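Local structure of dihydrodipicolinate synthase (Bacillus clausii KSM-K16, 3E96) at residues P22-S26 with D27-D31; A61-L64 with E65-K68; S150-V153 with L154-A158; F211-G214 with L215-L218. The protein probably acts as a 4-hydroxy-tetrahydrodipicolinate synthase of the DapA family, condensing pyruvate with an aldehyde on a TIM-barrel scaffold. One frame throughout, in Å; residues are numbered along the deposited sequence.

In the fold
The four contacts follow one another in series along a barrel of eight parallel strands; each is local, and none nests in or crosses another. Interaction 1 folds the loop between strand 15-17 and helix 32-43 back on itself. Interaction 2 opens helix 64-78 after strand 49-50 and touches interaction 1, Phe23 and Ile30 packing on Leu62. Interaction 3 forms the short helix 152-157 between strands 140-144 and 163-168; it lies on the opposite side of the chain's centre from interaction 1, their centres about 39 Å apart. Interaction 4 ends strand 210-213, the last of the barrel, with its centre about 7 Å from that of the chain.

Interaction 1 (P22-S26 with D27-D31)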
# COMPACT_ATOMS: atom_id res chain seq x y z
N PRO B 22 19.12 8.02 0.25
CA PRO B 22 19.30 9.48 0.28
C PRO B 22 18.70 10.15 -0.94
O PRO B 22 19.00 9.76 -2.07
CB PRO B 22 20.83 9.64 0.32
CG PRO B 22 21.30 8.35 0.95
CD PRO B 22 20.42 7.32 0.29
N PHE B 23 17.85 11.15 -0.73
CA PHE B 23 17.24 11.88 -1.84
C PHE B 23 17.65 13.35 -1.74
O PHE B 23 17.66 13.92 -0.65
CB PHE B 23 15.71 11.81 -1.79
CG PHE B 23 15.15 10.42 -1.93
CD1 PHE B 23 15.47 9.64 -3.03
CD2 PHE B 23 14.25 9.92 -0.99
CE1 PHE B 23 14.91 8.37 -3.20
CE2 PHE B 23 13.68 8.66 -1.14
CZ PHE B 23 14.01 7.88 -2.25
N ARG B 24 17.98 13.95 -2.88
CA ARG B 24 18.38 15.35 -2.90
C ARG B 24 17.20 16.28 -2.65
O ARG B 24 16.11 16.07 -3.18
CB ARG B 24 19.01 15.71 -4.25
CG ARG B 24 20.28 14.94 -4.55
CD ARG B 24 21.03 15.57 -5.72
NE ARG B 24 22.35 14.97 -5.90
CZ ARG B 24 22.56 13.79 -6.47
NH1 ARG B 24 21.54 13.08 -6.94
NH2 ARG B 24 23.80 13.32 -6.58
N LYS B 25 17.42 17.31 -1.85
CA LYS B 25 16.36 18.27 -1.55
C LYS B 25 16.00 19.06 -2.81
O LYS B 25 14.85 19.44 -3.01
CB LYS B 25 16.81 19.23 -0.45
CG LYS B 25 15.74 20.24 -0.05
CD LYS B 25 16.25 21.16 1.06
CE LYS B 25 15.20 22.18 1.47
NZ LYS B 25 15.68 23.08 2.55
N SER B 26 17.00 19.29 -3.66
CA SER B 26 16.81 20.06 -4.88
C SER B 26 15.82 19.47 -5.89
O SER B 26 14.93 20.17 -6.36
CB SER B 26 18.16 20.28 -5.58
OG SER B 26 18.68 19.06 -6.08
N ASP B 27 15.98 18.19 -6.22
CA ASP B 27 15.10 17.56 -7.20
C ASP B 27 14.58 16.17 -6.81
O ASP B 27 13.95 15.49 -7.62
CB ASP B 27 15.80 17.47 -8.56
CG ASP B 27 17.06 16.62 -8.51
OD1 ASP B 27 17.36 16.06 -7.44
OD2 ASP B 27 17.74 16.52 -9.55
N GLY B 28 14.87 15.76 -5.58
CA GLY B 28 14.42 14.46 -5.11
C GLY B 28 15.15 13.26 -5.70
O GLY B 28 14.76 12.12 -5.46
N SER B 29 16.20 13.50 -6.48
CA SER B 29 16.94 12.40 -7.09
C SER B 29 17.78 11.68 -6.05
O SER B 29 18.11 12.23 -5.00
CB SER B 29 17.84 12.91 -8.22
OG SER B 29 18.84 13.79 -7.72
N ILE B 30 18.12 10.43 -6.34
CA ILE B 30 18.92 9.63 -5.43
C ILE B 30 20.39 10.05 -5.49
O ILE B 30 20.95 10.23 -6.58
CB ILE B 30 18.84 8.12 -5.79
CG1 ILE B 30 17.37 7.66 -5.73
CG2 ILE B 30 19.70 7.30 -4.85
CD1 ILE B 30 17.16 6.24 -6.21
N ASP B 31 21.00 10.26 -4.33
CA ASP B 31 22.41 10.62 -4.29
C ASP B 31 23.12 9.32 -3.93
O ASP B 31 23.17 8.93 -2.77
CB ASP B 31 22.70 11.66 -3.21
CG ASP B 31 24.14 12.16 -3.25
OD1 ASP B 31 25.05 11.31 -3.39
OD2 ASP B 31 24.35 13.38 -3.15
O HOH W 1 24.26 10.35 -7.43
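Arg24 reaches across the turn to Asp31, and these two and Asp27 have the largest shares of the contact. With CG beside the backbone N (chi1 -63°) and the chain extended from there to NE, the Arg24 side chain runs past Ser29 and brings its guanidinium against Asp31. NH1 of Arg24 donates to Ser29 OG at 2.9 Å and, weakly, to Ile30 O. The Asp31 carboxylate stacks on the guanidinium, their planes 23° apart; Arg24 NH2 and Asp31 OD2, 3.5 Å apart, form a salt bridge of charges alone. Asp31 also N-caps helix 32-43, its OD1 accepting from His34 N. The fold here is a hairpin-like turn with one beta bridge, Phe23 to Ile30, in which Arg24 N donates to Ser29 O at 2.7 Å and Asp31 N to Pro22 O at 3.1 Å. At its bend Asp27 makes an Asx turn: OD1 accepts from Ser29 N at 3.0 Å and Ser29 OG at 2.7 Å, both from one face. Asp27 OD1 lies 3.6 Å from Arg24 CB, and Gly28 N donates to Arg24 O across the bend. On the buried side, Ile30 CG1 meets the edge of the Phe23 ring at CE1, 3.6 Å away.

Interaction 2 (A61-L64 with E65-K68); sequences ALSL and EEAK
Ser63 and Glu66 grip each other at the start of helix 64-78, and the packing is closest between them. Ser63 OG, lying between its own backbone N and carbonyl carbon (chi1 65°), accepts from Glu66 N at 3.0 Å. In return Glu66 OE1 takes the Ser63 N-H at 3.0 Å through its anti lone pair, in a nearly straight bond of 167°. The hydroxyl is pressed along the glutamate chain as well, with Ser63 OG 3.2 Å from Glu66 CG. This reciprocal pairing is a capping box with Ser63 as N-cap, and it supplies partners for two N-H groups at the helix start. Behind it the first helical bonds run from Ala67 N to Ser63 O and from Lys68 N to Leu64 O. The other carboxylate oxygen, Glu66 OE2, forms a salt bridge with Arg279. Without the Glu66 carboxylate, as with an alanine here, Ser63 N is likely to lose its side-chain acceptor and Arg279 this counter-charge. Packing is looser at Leu62, whose CD1 stays 4.5 Å from Ala67 CB. On the exposed side the Glu65 chain bends at chi2 (53°) and leads away from the preceding residues to a salt bridge with Arg72. Leu64, by contrast, points away from the turn and packs against Leu64 of the second subunit.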
# COMPACT_ATOMS: atom_id res chain seq x y z
N ALA B 61 8.49 4.68 -2.77
CA ALA B 61 8.70 6.01 -3.35
C ALA B 61 9.68 5.90 -4.53
O ALA B 61 10.00 6.90 -5.18
CB ALA B 61 9.24 6.97 -2.30
N LEU B 62 10.16 4.69 -4.79
CA LEU B 62 11.10 4.46 -5.89
C LEU B 62 10.39 3.89 -7.11
O LEU B 62 9.41 3.16 -6.99
CB LEU B 62 12.18 3.45 -5.46
CG LEU B 62 12.99 3.69 -4.18
CD1 LEU B 62 13.88 2.47 -3.93
CD2 LEU B 62 13.83 4.95 -4.32
N SER B 63 10.89 4.23 -8.29
CA SER B 63 10.31 3.67 -9.51
C SER B 63 10.87 2.25 -9.54
O SER B 63 11.79 1.93 -8.79
CB SER B 63 10.80 4.44 -10.74
OG SER B 63 12.20 4.27 -10.90
N LEU B 64 10.32 1.39 -10.39
CA LEU B 64 10.80 0.02 -10.48
C LEU B 64 12.27 -0.00 -10.87
O LEU B 64 13.05 -0.82 -10.37
CB LEU B 64 9.99 -0.78 -11.50
CG LEU B 64 8.54 -1.11 -11.15
CD1 LEU B 64 7.94 -1.98 -12.26
CD2 LEU B 64 8.50 -1.86 -9.81
N GLU B 65 12.66 0.90 -11.77
CA GLU B 65 14.04 0.96 -12.22
C GLU B 65 14.97 1.43 -11.10
O GLU B 65 16.10 0.95 -10.97
CB GLU B 65 14.15 1.88 -13.44
CG GLU B 65 15.56 2.01 -14.03
CD GLU B 65 16.19 0.67 -14.35
OE1 GLU B 65 15.49 -0.23 -14.87
OE2 GLU B 65 17.41 0.52 -14.10
N GLU B 66 14.51 2.38 -10.29
CA GLU B 66 15.33 2.87 -9.19
C GLU B 66 15.50 1.77 -8.14
O GLU B 66 16.56 1.66 -7.52
CB GLU B 66 14.69 4.09 -8.53
CG GLU B 66 14.77 5.36 -9.35
CD GLU B 66 14.13 6.53 -8.63
OE1 GLU B 66 13.00 6.37 -8.14
OE2 GLU B 66 14.75 7.61 -8.57
N ALA B 67 14.46 0.96 -7.95
CA ALA B 67 14.53 -0.13 -6.98
C ALA B 67 15.58 -1.14 -7.44
O ALA B 67 16.40 -1.60 -6.65
CB ALA B 67 13.17 -0.81 -6.86
N LYS B 68 15.55 -1.49 -8.73
CA LYS B 68 16.51 -2.45 -9.27
C LYS B 68 17.93 -1.91 -9.14
O LYS B 68 18.84 -2.63 -8.72
CB LYS B 68 16.21 -2.73 -10.74
CG LYS B 68 14.91 -3.47 -10.99
CD LYS B 68 14.64 -3.60 -12.48
CE LYS B 68 13.34 -4.35 -12.74
NZ LYS B 68 12.99 -4.38 -14.20

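Interaction 3 (S150-V153 with L154-A158)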
# COMPACT_ATOMS: atom_id res chain seq x y z
N SER B 150 -4.50 -14.46 9.27
CA SER B 150 -4.13 -15.55 10.17
C SER B 150 -2.68 -16.02 10.07
O SER B 150 -2.11 -16.08 8.98
CB SER B 150 -5.04 -16.76 9.92
OG SER B 150 -4.59 -17.87 10.67
N ASP B 151 -2.10 -16.36 11.22
CA ASP B 151 -0.74 -16.86 11.26
C ASP B 151 -0.66 -18.21 10.55
O ASP B 151 0.42 -18.70 10.25
CB ASP B 151 -0.26 -17.02 12.70
CG ASP B 151 -0.11 -15.69 13.41
OD1 ASP B 151 0.39 -14.74 12.77
OD2 ASP B 151 -0.48 -15.60 14.60
N ARG B 152 -1.82 -18.80 10.30
CA ARG B 152 -1.88 -20.09 9.60
C ARG B 152 -1.15 -19.97 8.26
O ARG B 152 -0.60 -20.94 7.75
CB ARG B 152 -3.33 -20.51 9.38
CG ARG B 152 -3.50 -21.80 8.60
CD ARG B 152 -2.86 -22.98 9.33
NE ARG B 152 -2.98 -24.22 8.56
CZ ARG B 152 -2.57 -25.41 8.99
NH1 ARG B 152 -2.01 -25.53 10.19
NH2 ARG B 152 -2.71 -26.47 8.22
N VAL B 153 -1.17 -18.76 7.69
CA VAL B 153 -0.49 -18.51 6.42
C VAL B 153 0.99 -18.86 6.53
O VAL B 153 1.57 -19.45 5.61
CB VAL B 153 -0.62 -17.03 6.00
CG1 VAL B 153 0.25 -16.75 4.78
CG2 VAL B 153 -2.07 -16.69 5.71
N LEU B 154 1.61 -18.51 7.65
CA LEU B 154 3.02 -18.79 7.86
C LEU B 154 3.25 -20.28 8.07
O LEU B 154 4.23 -20.85 7.57
CB LEU B 154 3.55 -18.01 9.07
CG LEU B 154 3.55 -16.48 8.93
CD1 LEU B 154 4.04 -15.85 10.23
CD2 LEU B 154 4.44 -16.07 7.77
N VAL B 155 2.35 -20.92 8.80
CA VAL B 155 2.45 -22.35 9.05
C VAL B 155 2.41 -23.09 7.72
O VAL B 155 3.14 -24.05 7.50
CB VAL B 155 1.30 -22.85 9.94
CG1 VAL B 155 1.41 -24.36 10.14
CG2 VAL B 155 1.35 -22.14 11.29
N ASP B 156 1.54 -22.64 6.81
CA ASP B 156 1.41 -23.30 5.52
C ASP B 156 2.54 -23.01 4.54
O ASP B 156 2.82 -23.82 3.65
CB ASP B 156 0.06 -22.95 4.88
CG ASP B 156 -1.11 -23.52 5.66
OD1 ASP B 156 -0.90 -24.51 6.39
OD2 ASP B 156 -2.23 -22.99 5.54
N LEU B 157 3.21 -21.87 4.70
CA LEU B 157 4.32 -21.51 3.82
C LEU B 157 5.64 -22.13 4.28
O LEU B 157 6.53 -22.37 3.47
CB LEU B 157 4.50 -19.99 3.77
CG LEU B 157 3.51 -19.13 3.00
CD1 LEU B 157 3.80 -17.65 3.27
CD2 LEU B 157 3.62 -19.43 1.51
N ALA B 158 5.74 -22.39 5.58
CA ALA B 158 6.96 -22.94 6.18
C ALA B 158 7.65 -24.08 5.42
O ALA B 158 8.87 -24.08 5.30
CB ALA B 158 6.69 -23.37 7.61
O HOH W 2 -4.35 -24.61 5.71
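Asp151 O accepts from two backbone donors, Leu154 N at 2.9 Å and Val155 N at 3.3 Å. Just before it, Ser150 OG accepts from Arg152 N at 2.9 Å, a side-chain cap on the entry to helix 152-157. Arg152 comes next. Its chain bends at chi2 (62°), which turns the guanidinium forward along the helix, towards Asp156 one turn on. The carboxylate oxygen Asp156 OD1 sits over a face of that group, 3.0 Å from Arg152 NE, with the two planes 89° apart; this salt bridge works through charge alone. A water in the guanidinium plane supplies the directed link instead, accepting from Arg152 NE and donating to Asp156 OD2 at 2.7 Å. Were Asp156 a leucine, the Arg152 charge would be likely to lose this mate and its guanidinium to turn more freely. Val153 follows, on the buried side, with CG1 alongside Leu157 CD1 at 4.0 Å. The helix belongs to a beta-alpha-beta unit of the barrel: Leu154 packs on both strand 140-144 and strand 163-168, Leu157 reaches Tyr126 and Phe129 of helix 122-136, and the Asp151 carboxylate is hydrogen-bonded to Tyr168 and salt-bridged to Arg175.

Interaction 4 (F211-G214 with L215-L218)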
# COMPACT_ATOMS: atom_id res chain seq x y z
N PHE B 211 16.59 -9.18 14.46
CA PHE B 211 15.67 -8.05 14.39
C PHE B 211 16.12 -7.05 13.32
O PHE B 211 17.30 -6.98 12.98
CB PHE B 211 15.52 -7.37 15.77
CG PHE B 211 16.79 -6.78 16.33
CD1 PHE B 211 17.19 -5.49 15.99
CD2 PHE B 211 17.56 -7.50 17.23
CE1 PHE B 211 18.33 -4.92 16.54
CE2 PHE B 211 18.71 -6.95 17.80
CZ PHE B 211 19.10 -5.65 17.45
N THR B 212 15.15 -6.32 12.78
CA THR B 212 15.45 -5.32 11.76
C THR B 212 15.82 -4.04 12.48
O THR B 212 15.52 -3.87 13.66
CB THR B 212 14.23 -5.05 10.87
OG1 THR B 212 13.11 -4.66 11.69
CG2 THR B 212 13.87 -6.29 10.07
N SER B 213 16.48 -3.12 11.77
CA SER B 213 16.88 -1.88 12.41
C SER B 213 17.07 -0.74 11.42
O SER B 213 17.70 -0.92 10.38
CB SER B 213 18.17 -2.08 13.20
OG SER B 213 18.65 -0.84 13.70
N GLY B 214 16.50 0.41 11.75
CA GLY B 214 16.66 1.60 10.93
C GLY B 214 17.68 2.46 11.66
O GLY B 214 18.34 3.33 11.08
N LEU B 215 17.82 2.20 12.95
CA LEU B 215 18.77 2.92 13.79
C LEU B 215 20.21 2.78 13.27
O LEU B 215 21.02 3.69 13.45
CB LEU B 215 18.67 2.42 15.23
CG LEU B 215 19.63 3.00 16.28
CD1 LEU B 215 19.43 4.51 16.37
CD2 LEU B 215 19.35 2.36 17.64
N VAL B 216 20.51 1.66 12.63
CA VAL B 216 21.87 1.44 12.12
C VAL B 216 22.31 2.50 11.11
O VAL B 216 23.51 2.65 10.86
CB VAL B 216 22.02 0.04 11.45
CG1 VAL B 216 21.82 -1.05 12.49
CG2 VAL B 216 21.02 -0.11 10.32
N ASN B 217 21.36 3.23 10.53
CA ASN B 217 21.70 4.28 9.57
C ASN B 217 22.52 5.40 10.20
O ASN B 217 23.27 6.08 9.51
CB ASN B 217 20.45 4.88 8.93
CG ASN B 217 19.82 3.95 7.90
OD1 ASN B 217 18.83 3.27 8.19
ND2 ASN B 217 20.40 3.91 6.72
N LEU B 218 22.36 5.60 11.51
CA LEU B 218 23.10 6.66 12.19
C LEU B 218 23.97 6.16 13.34
O LEU B 218 25.06 6.68 13.56
CB LEU B 218 22.15 7.75 12.70
CG LEU B 218 21.00 7.35 13.64
CD1 LEU B 218 20.58 8.56 14.47
CD2 LEU B 218 19.83 6.82 12.81
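Ser213 OG meets the backbone of Val216 just where strand 210-213 gives way to a 3-10 turn. It accepts from Val216 N at 3.3 Å, a long bond with an angle of 141°. The hydroxyl stands anti to its own backbone N (chi1 174°), which carries it forward over the start of the turn. Leu215 N is also close, 3.2 Å from Ser213 OG. The same hydroxyl is hydrogen-bonded to Glu197, so it joins a side chain from another loop to the first turn of this one. Val216 also packs on the serine: Val216 CG1 lies 3.4 Å from Ser213 OG, and the other branch, Val216 CG2, 3.4 Å from Ser213 O.

Gly214 O serves the next donor. Asn217 N gives it a fairly straight bond of 3.1 Å and 163°, arriving from above the carbonyl plane. Leu218 N then donates to Leu215 O at 3.0 Å, the same three-residue step repeated. Leu218 O, in turn, accepts from Gln273. All six touching residues are buried, and Asn217 comes close to Thr56, the predicted pyruvate-binding residue.

Strand 210-213 closes the barrel here against strand 15-17, with Ser213 bonded through its backbone to Ser16 and Ile18; Val216 packs on Ala223 of helix 220-231 and on Ile42 of helix 32-43, and Leu218 lies on helix 262-270.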